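Local coordinates for protein aspartate-semialdehyde dehydrogenase 2 (Vibrio cholerae, PDB 2R00) that catalyses the NADPH-dependent reductive dephosphorylation of L-aspartyl-4-phosphate to L-aspartate-semialdehyde, a step on the way to lysine and methionine, at residues E150-T155 / P227-N232; V248-R253 / S305-W310. All coordinates share one frame; numbering follows the deposited sequence.

Contact 1: E150-T155 / P227-N232; sequences ERINVT and PSIMVN
Asn-232 N donates to Ile-152 O at 2.7 Å, nearly along the C=O axis, and the CA-H of Val-231 approaches the same oxygen, CA lying 3.3 Å from Ile-152 O. The side chain of Asn-232 is held from two subunits: its ND2 donates to Asn-153 OD1 of the neighbouring strand at 3.1 Å, while its OD1 accepts from the backbone N of Ile-301 of the second subunit. The ND2 bond is nearly straight at the hydrogen (165°), and OD1 of Asn-153 lies in the amide plane of Asn-232. At the acceptor, however, the donor stands well above the carbonyl plane, and the two amides are turned 57° against each other. In Asn-153, chi1 -75° sets CG beside the backbone N, 3.8 Å from Asn-232 CB; its ND2 is bonded to Asp-300 OD1 of the second subunit, so both amides are fixed in their flip by the dimer. Beside the ND2 bond the aliphatic start of Arg-151 comes close, CG lying 3.4 Å from Asn-232 ND2; the same CG passes Met-230 CB at 4.1 Å.

Beneath these side chains runs a parallel pairing of strands 149-159 and 230-238 in the mixed sheet of the dimerisation domain, with 230-238 the outermost strand within the chain. Its other rungs are Met-230 N to Glu-150 O, Ile-152 N to Met-230 O at 2.8 Å, and Val-154 N to Asn-232 O. A classic beta bulge is formed by Glu-150 and Arg-151, both facing Glu-251. Arg-151, Asn-153, Met-230 and Asn-232 look toward the second subunit; Ile-152 and Val-231 occupy the other face, under helices 131-147 and 211-223. There Ile-152 CD1 meets Ile-229 CG2 at 4.2 Å, and Val-231 packs on Val-217 and Thr-220.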
loop_
_atom_site.group_PDB
_atom_site.type_symbol
_atom_site.label_atom_id
_atom_site.label_comp_id
_atom_site.label_asym_id
_atom_site.label_seq_id
_atom_site.Cartn_x
_atom_site.Cartn_y
_atom_site.Cartn_z
ATOM N N GLU A 150 -4.719 -16.195 -11.715
ATOM C CA GLU A 150 -5.632 -15.607 -12.680
ATOM C C GLU A 150 -5.366 -14.110 -12.795
ATOM O O GLU A 150 -5.236 -13.574 -13.898
ATOM C CB GLU A 150 -7.071 -15.865 -12.221
ATOM C CG GLU A 150 -8.163 -15.484 -13.203
ATOM C CD GLU A 150 -9.548 -15.907 -12.716
ATOM O OE1 GLU A 150 -10.435 -16.154 -13.572
ATOM O OE2 GLU A 150 -9.748 -16.012 -11.475
ATOM N N ARG A 151 -5.268 -13.447 -11.641
ATOM C CA ARG A 151 -5.094 -12.006 -11.591
ATOM C C ARG A 151 -4.191 -11.588 -10.427
ATOM O O ARG A 151 -4.320 -12.107 -9.317
ATOM C CB ARG A 151 -6.458 -11.339 -11.463
ATOM C CG ARG A 151 -6.455 -9.840 -11.698
ATOM C CD ARG A 151 -7.846 -9.244 -11.499
ATOM N NE ARG A 151 -8.892 -10.221 -11.794
ATOM C CZ ARG A 151 -9.782 -10.655 -10.906
ATOM N NH1 ARG A 151 -9.772 -10.172 -9.666
ATOM N NH2 ARG A 151 -10.689 -11.558 -11.262
ATOM N N ILE A 152 -3.265 -10.666 -10.709
ATOM C CA ILE A 152 -2.430 -10.030 -9.676
ATOM C C ILE A 152 -2.757 -8.542 -9.631
ATOM O O ILE A 152 -2.683 -7.848 -10.655
ATOM C CB ILE A 152 -0.903 -10.173 -9.962
ATOM C CG1 ILE A 152 -0.480 -11.647 -10.040
ATOM C CG2 ILE A 152 -0.075 -9.443 -8.885
ATOM C CD1 ILE A 152 0.844 -11.881 -10.806
ATOM N N ASN A 153 -3.127 -8.063 -8.448
ATOM C CA ASN A 153 -3.180 -6.637 -8.171
ATOM C C ASN A 153 -2.058 -6.292 -7.189
ATOM O O ASN A 153 -1.954 -6.879 -6.104
ATOM C CB ASN A 153 -4.556 -6.237 -7.620
ATOM C CG ASN A 153 -5.640 -6.206 -8.709
ATOM O OD1 ASN A 153 -5.812 -7.173 -9.451
ATOM N ND2 ASN A 153 -6.364 -5.093 -8.806
ATOM N N VAL A 154 -1.209 -5.351 -7.585
ATOM C CA VAL A 154 -0.003 -5.059 -6.821
ATOM C C VAL A 154 0.235 -3.551 -6.716
ATOM O O VAL A 154 0.103 -2.822 -7.710
ATOM C CB VAL A 154 1.240 -5.794 -7.401
ATOM C CG1 VAL A 154 1.499 -5.420 -8.895
ATOM C CG2 VAL A 154 2.490 -5.556 -6.534
ATOM N N THR A 155 0.593 -3.106 -5.511
ATOM C CA THR A 155 1.015 -1.732 -5.261
ATOM C C THR A 155 2.487 -1.726 -4.837
ATOM O O THR A 155 2.866 -2.458 -3.913
ATOM C CB THR A 155 0.141 -1.058 -4.165
ATOM O OG1 THR A 155 -1.232 -1.083 -4.565
ATOM C CG2 THR A 155 0.566 0.397 -3.956
ATOM N N PRO A 227 0.530 -15.056 -21.205
ATOM C CA PRO A 227 -0.247 -13.884 -21.625
ATOM C C PRO A 227 -1.636 -13.795 -20.991
ATOM O O PRO A 227 -2.258 -12.726 -21.041
ATOM C CB PRO A 227 -0.366 -14.062 -23.146
ATOM C CG PRO A 227 -0.113 -15.506 -23.395
ATOM C CD PRO A 227 0.841 -15.947 -22.338
ATOM N N SER A 228 -2.103 -14.891 -20.391
ATOM C CA SER A 228 -3.423 -14.933 -19.751
ATOM C C SER A 228 -3.454 -14.353 -18.327
ATOM O O SER A 228 -4.521 -13.958 -17.837
ATOM C CB SER A 228 -4.016 -16.347 -19.782
ATOM O OG SER A 228 -3.450 -17.186 -18.787
ATOM N N ILE A 229 -2.299 -14.285 -17.669
ATOM C CA ILE A 229 -2.249 -13.671 -16.338
ATOM C C ILE A 229 -2.480 -12.177 -16.449
ATOM O O ILE A 229 -1.733 -11.463 -17.124
ATOM C CB ILE A 229 -0.935 -13.910 -15.583
ATOM C CG1 ILE A 229 -0.552 -15.386 -15.606
ATOM C CG2 ILE A 229 -1.086 -13.469 -14.136
ATOM C CD1 ILE A 229 0.742 -15.694 -14.851
ATOM N N MET A 230 -3.527 -11.712 -15.782
ATOM C CA MET A 230 -3.783 -10.279 -15.704
ATOM C C MET A 230 -3.035 -9.673 -14.519
ATOM O O MET A 230 -2.987 -10.252 -13.432
ATOM C CB MET A 230 -5.286 -10.000 -15.658
ATOM C CG MET A 230 -6.031 -10.408 -16.960
ATOM S SD MET A 230 -5.564 -9.477 -18.460
ATOM C CE MET A 230 -4.415 -10.610 -19.260
ATOM N N VAL A 231 -2.426 -8.518 -14.762
ATOM C CA VAL A 231 -1.615 -7.825 -13.771
ATOM C C VAL A 231 -2.086 -6.377 -13.715
ATOM O O VAL A 231 -2.153 -5.695 -14.736
ATOM C CB VAL A 231 -0.109 -7.854 -14.131
ATOM C CG1 VAL A 231 0.723 -7.294 -12.974
ATOM C CG2 VAL A 231 0.355 -9.285 -14.508
ATOM N N ASN A 232 -2.415 -5.916 -12.519
ATOM C CA ASN A 232 -2.933 -4.565 -12.324
ATOM C C ASN A 232 -2.091 -3.820 -11.287
ATOM O O ASN A 232 -2.379 -3.886 -10.089
ATOM C CB ASN A 232 -4.403 -4.666 -11.904
ATOM C CG ASN A 232 -5.232 -5.454 -12.911
ATOM O OD1 ASN A 232 -5.353 -5.047 -14.058
ATOM N ND2 ASN A 232 -5.764 -6.601 -12.497
#

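Contact 2: V248-R253 / S305-W310; sequences VHVETR and SGINLW
His-249 and Asn-308 face each other as a non-hydrogen-bonded pair of an antiparallel ladder, strands 244-252 and 306-313 of the mixed sheet in the dimerisation domain. The imidazole has CG anti to the backbone N (chi1 174°), and its ND1 donates to Asn-308 OD1 at 3.0 Å. The oxygen lies close to the ring plane, at the ring edge, but ring and amide planes are 41° apart, and the donor sits above the carbonyl plane of Asn-308. That amide is held at its other end as well, since ND2 donates to Asp-300 OD1 on the next strand. The other ring nitrogen, NE2, makes a weak bond to Glu-251 OE2, and CE1 between the two passes 4.0 Å from Gly-306 CA.

On the opposite face Val-250 and Ile-307 lie side by side, pointing the same way. In Val-250, chi1 -59° places CG1 anti to the carbonyl carbon and leaves CG2 between N and C, where it touches Ile-307 CB at 3.8 Å; Val-248 CB likewise meets Leu-309 CD2. Both valines also pack on Leu-140 of helix 131-147, which covers this face, while Leu-309 reaches Val-294 and Val-297 of strand 292-300.

Paired backbone bonds join Val-248 with Leu-309 and Val-250 with Ile-307, and Thr-252 N donates to Ser-305 O at 2.8 Å. Close by, Ser-305 OG gives a weak bond to Glu-251 OE1. The face with His-249 is turned to the second subunit, whose Arg-151 packs against His-249 and forms a long, weak ion pair with Glu-251. A water bridges the strands, donating to Asn-308 OD1 at 3.3 Å and, weakly, to Val-248 O.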
loop_
_atom_site.group_PDB
_atom_site.type_symbol
_atom_site.label_atom_id
_atom_site.label_comp_id
_atom_site.label_asym_id
_atom_site.label_seq_id
_atom_site.Cartn_x
_atom_site.Cartn_y
_atom_site.Cartn_z
ATOM N N VAL A 248 0.714 -7.179 -2.323
ATOM C CA VAL A 248 0.301 -8.068 -3.416
ATOM C C VAL A 248 -0.996 -8.786 -3.087
ATOM O O VAL A 248 -1.117 -9.434 -2.037
ATOM C CB VAL A 248 1.382 -9.156 -3.755
ATOM C CG1 VAL A 248 1.008 -9.910 -5.040
ATOM C CG2 VAL A 248 2.765 -8.537 -3.889
ATOM N N HIS A 249 -1.970 -8.656 -3.984
ATOM C CA HIS A 249 -3.149 -9.504 -3.944
ATOM C C HIS A 249 -3.170 -10.398 -5.179
ATOM O O HIS A 249 -3.007 -9.906 -6.302
ATOM C CB HIS A 249 -4.443 -8.685 -3.883
ATOM C CG HIS A 249 -5.678 -9.528 -3.980
ATOM N ND1 HIS A 249 -6.235 -10.163 -2.892
ATOM C CD2 HIS A 249 -6.437 -9.873 -5.046
ATOM C CE1 HIS A 249 -7.299 -10.845 -3.282
ATOM N NE2 HIS A 249 -7.440 -10.687 -4.585
ATOM N N VAL A 250 -3.369 -11.698 -4.964
ATOM C CA VAL A 250 -3.488 -12.647 -6.066
ATOM C C VAL A 250 -4.806 -13.423 -6.046
ATOM O O VAL A 250 -5.265 -13.891 -5.007
ATOM C CB VAL A 250 -2.260 -13.613 -6.181
ATOM C CG1 VAL A 250 -0.981 -12.808 -6.387
ATOM C CG2 VAL A 250 -2.121 -14.496 -4.970
ATOM N N GLU A 251 -5.418 -13.506 -7.215
ATOM C CA GLU A 251 -6.592 -14.317 -7.438
ATOM C C GLU A 251 -6.062 -15.620 -8.038
ATOM O O GLU A 251 -5.488 -15.620 -9.137
ATOM C CB GLU A 251 -7.523 -13.584 -8.402
ATOM C CG GLU A 251 -8.958 -14.025 -8.383
ATOM C CD GLU A 251 -9.646 -13.823 -7.044
ATOM O OE1 GLU A 251 -10.437 -14.708 -6.691
ATOM O OE2 GLU A 251 -9.406 -12.815 -6.344
ATOM N N THR A 252 -6.190 -16.707 -7.284
ATOM C CA THR A 252 -5.651 -18.010 -7.700
ATOM C C THR A 252 -6.700 -18.811 -8.484
ATOM O O THR A 252 -7.885 -18.459 -8.481
ATOM C CB THR A 252 -5.132 -18.826 -6.494
ATOM O OG1 THR A 252 -6.210 -19.083 -5.590
ATOM C CG2 THR A 252 -4.034 -18.069 -5.757
ATOM N N ARG A 253 -6.269 -19.865 -9.179
ATOM C CA ARG A 253 -7.214 -20.668 -9.965
ATOM C C ARG A 253 -7.820 -21.793 -9.120
ATOM O O ARG A 253 -8.860 -22.343 -9.469
ATOM C CB ARG A 253 -6.580 -21.198 -11.263
ATOM C CG ARG A 253 -6.110 -20.106 -12.221
ATOM C CD ARG A 253 -5.807 -20.650 -13.618
ATOM N NE ARG A 253 -5.136 -19.661 -14.467
ATOM C CZ ARG A 253 -5.757 -18.729 -15.194
ATOM N NH1 ARG A 253 -7.080 -18.641 -15.201
ATOM N NH2 ARG A 253 -5.051 -17.883 -15.932
ATOM N N SER A 305 -9.454 -18.429 -2.554
ATOM C CA SER A 305 -8.768 -18.229 -3.833
ATOM C C SER A 305 -8.255 -16.776 -3.961
ATOM O O SER A 305 -7.793 -16.343 -5.026
ATOM C CB SER A 305 -9.622 -18.693 -5.026
ATOM O OG SER A 305 -10.742 -17.856 -5.250
ATOM N N GLY A 306 -8.335 -16.035 -2.853
ATOM C CA GLY A 306 -7.677 -14.746 -2.730
ATOM C C GLY A 306 -6.589 -14.815 -1.676
ATOM O O GLY A 306 -6.850 -15.170 -0.520
ATOM N N ILE A 307 -5.364 -14.487 -2.078
ATOM C CA ILE A 307 -4.215 -14.484 -1.167
ATOM C C ILE A 307 -3.538 -13.109 -1.177
ATOM O O ILE A 307 -3.381 -12.482 -2.238
ATOM C CB ILE A 307 -3.217 -15.648 -1.495
ATOM C CG1 ILE A 307 -3.580 -16.906 -0.700
ATOM C CG2 ILE A 307 -1.761 -15.279 -1.185
ATOM C CD1 ILE A 307 -3.046 -16.893 0.764
ATOM N N ASN A 308 -3.168 -12.651 0.018
ATOM C CA ASN A 308 -2.541 -11.355 0.234
ATOM C C ASN A 308 -1.193 -11.533 0.923
ATOM O O ASN A 308 -1.051 -12.377 1.800
ATOM C CB ASN A 308 -3.426 -10.473 1.121
ATOM C CG ASN A 308 -4.773 -10.195 0.503
ATOM O OD1 ASN A 308 -4.908 -9.307 -0.341
ATOM N ND2 ASN A 308 -5.783 -10.953 0.918
ATOM N N LEU A 309 -0.217 -10.727 0.520
ATOM C CA LEU A 309 1.105 -10.716 1.137
ATOM C C LEU A 309 1.790 -9.398 0.816
ATOM O O LEU A 309 1.433 -8.732 -0.157
ATOM C CB LEU A 309 1.967 -11.890 0.643
ATOM C CG LEU A 309 2.283 -11.966 -0.862
ATOM C CD1 LEU A 309 3.622 -12.615 -1.093
ATOM C CD2 LEU A 309 1.201 -12.691 -1.627
ATOM N N TRP A 310 2.759 -9.027 1.646
ATOM C CA TRP A 310 3.640 -7.899 1.389
ATOM C C TRP A 310 5.059 -8.401 1.213
ATOM O O TRP A 310 5.473 -9.362 1.859
ATOM C CB TRP A 310 3.592 -6.893 2.539
ATOM C CG TRP A 310 2.359 -6.020 2.526
ATOM C CD1 TRP A 310 1.056 -6.436 2.587
ATOM C CD2 TRP A 310 2.320 -4.587 2.469
ATOM N NE1 TRP A 310 0.210 -5.350 2.560
ATOM C CE2 TRP A 310 0.958 -4.204 2.493
ATOM C CE3 TRP A 310 3.304 -3.589 2.393
ATOM C CZ2 TRP A 310 0.558 -2.866 2.447
ATOM C CZ3 TRP A 310 2.908 -2.268 2.344
ATOM C CH2 TRP A 310 1.545 -1.913 2.378
HETATM O O HOH W 1 -2.592 -7.011 -0.119
#

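In the fold
Contacts 1 and 2 lie in one six-stranded mixed sheet of the dimerisation domain, their centres about 10 Å apart, and follow in series along the chain: contact 1 closes before contact 2 opens. Strands 149-159 and 244-252 are neighbours, so the order across the sheet runs 230-238, 149-159, 244-252, 306-313. The two contacts join directly where Glu-150 N meets Glu-251 O and Arg-151 O meets Glu-251 N, both at 2.8 Å and probably hydrogen bonds, and where Ile-152 packs on Val-250. Helix 131-147, which begins at the active-site Cys-131, covers one face of both; polar side chains of the other face meet the second subunit, making this sheet part of the dimer interface.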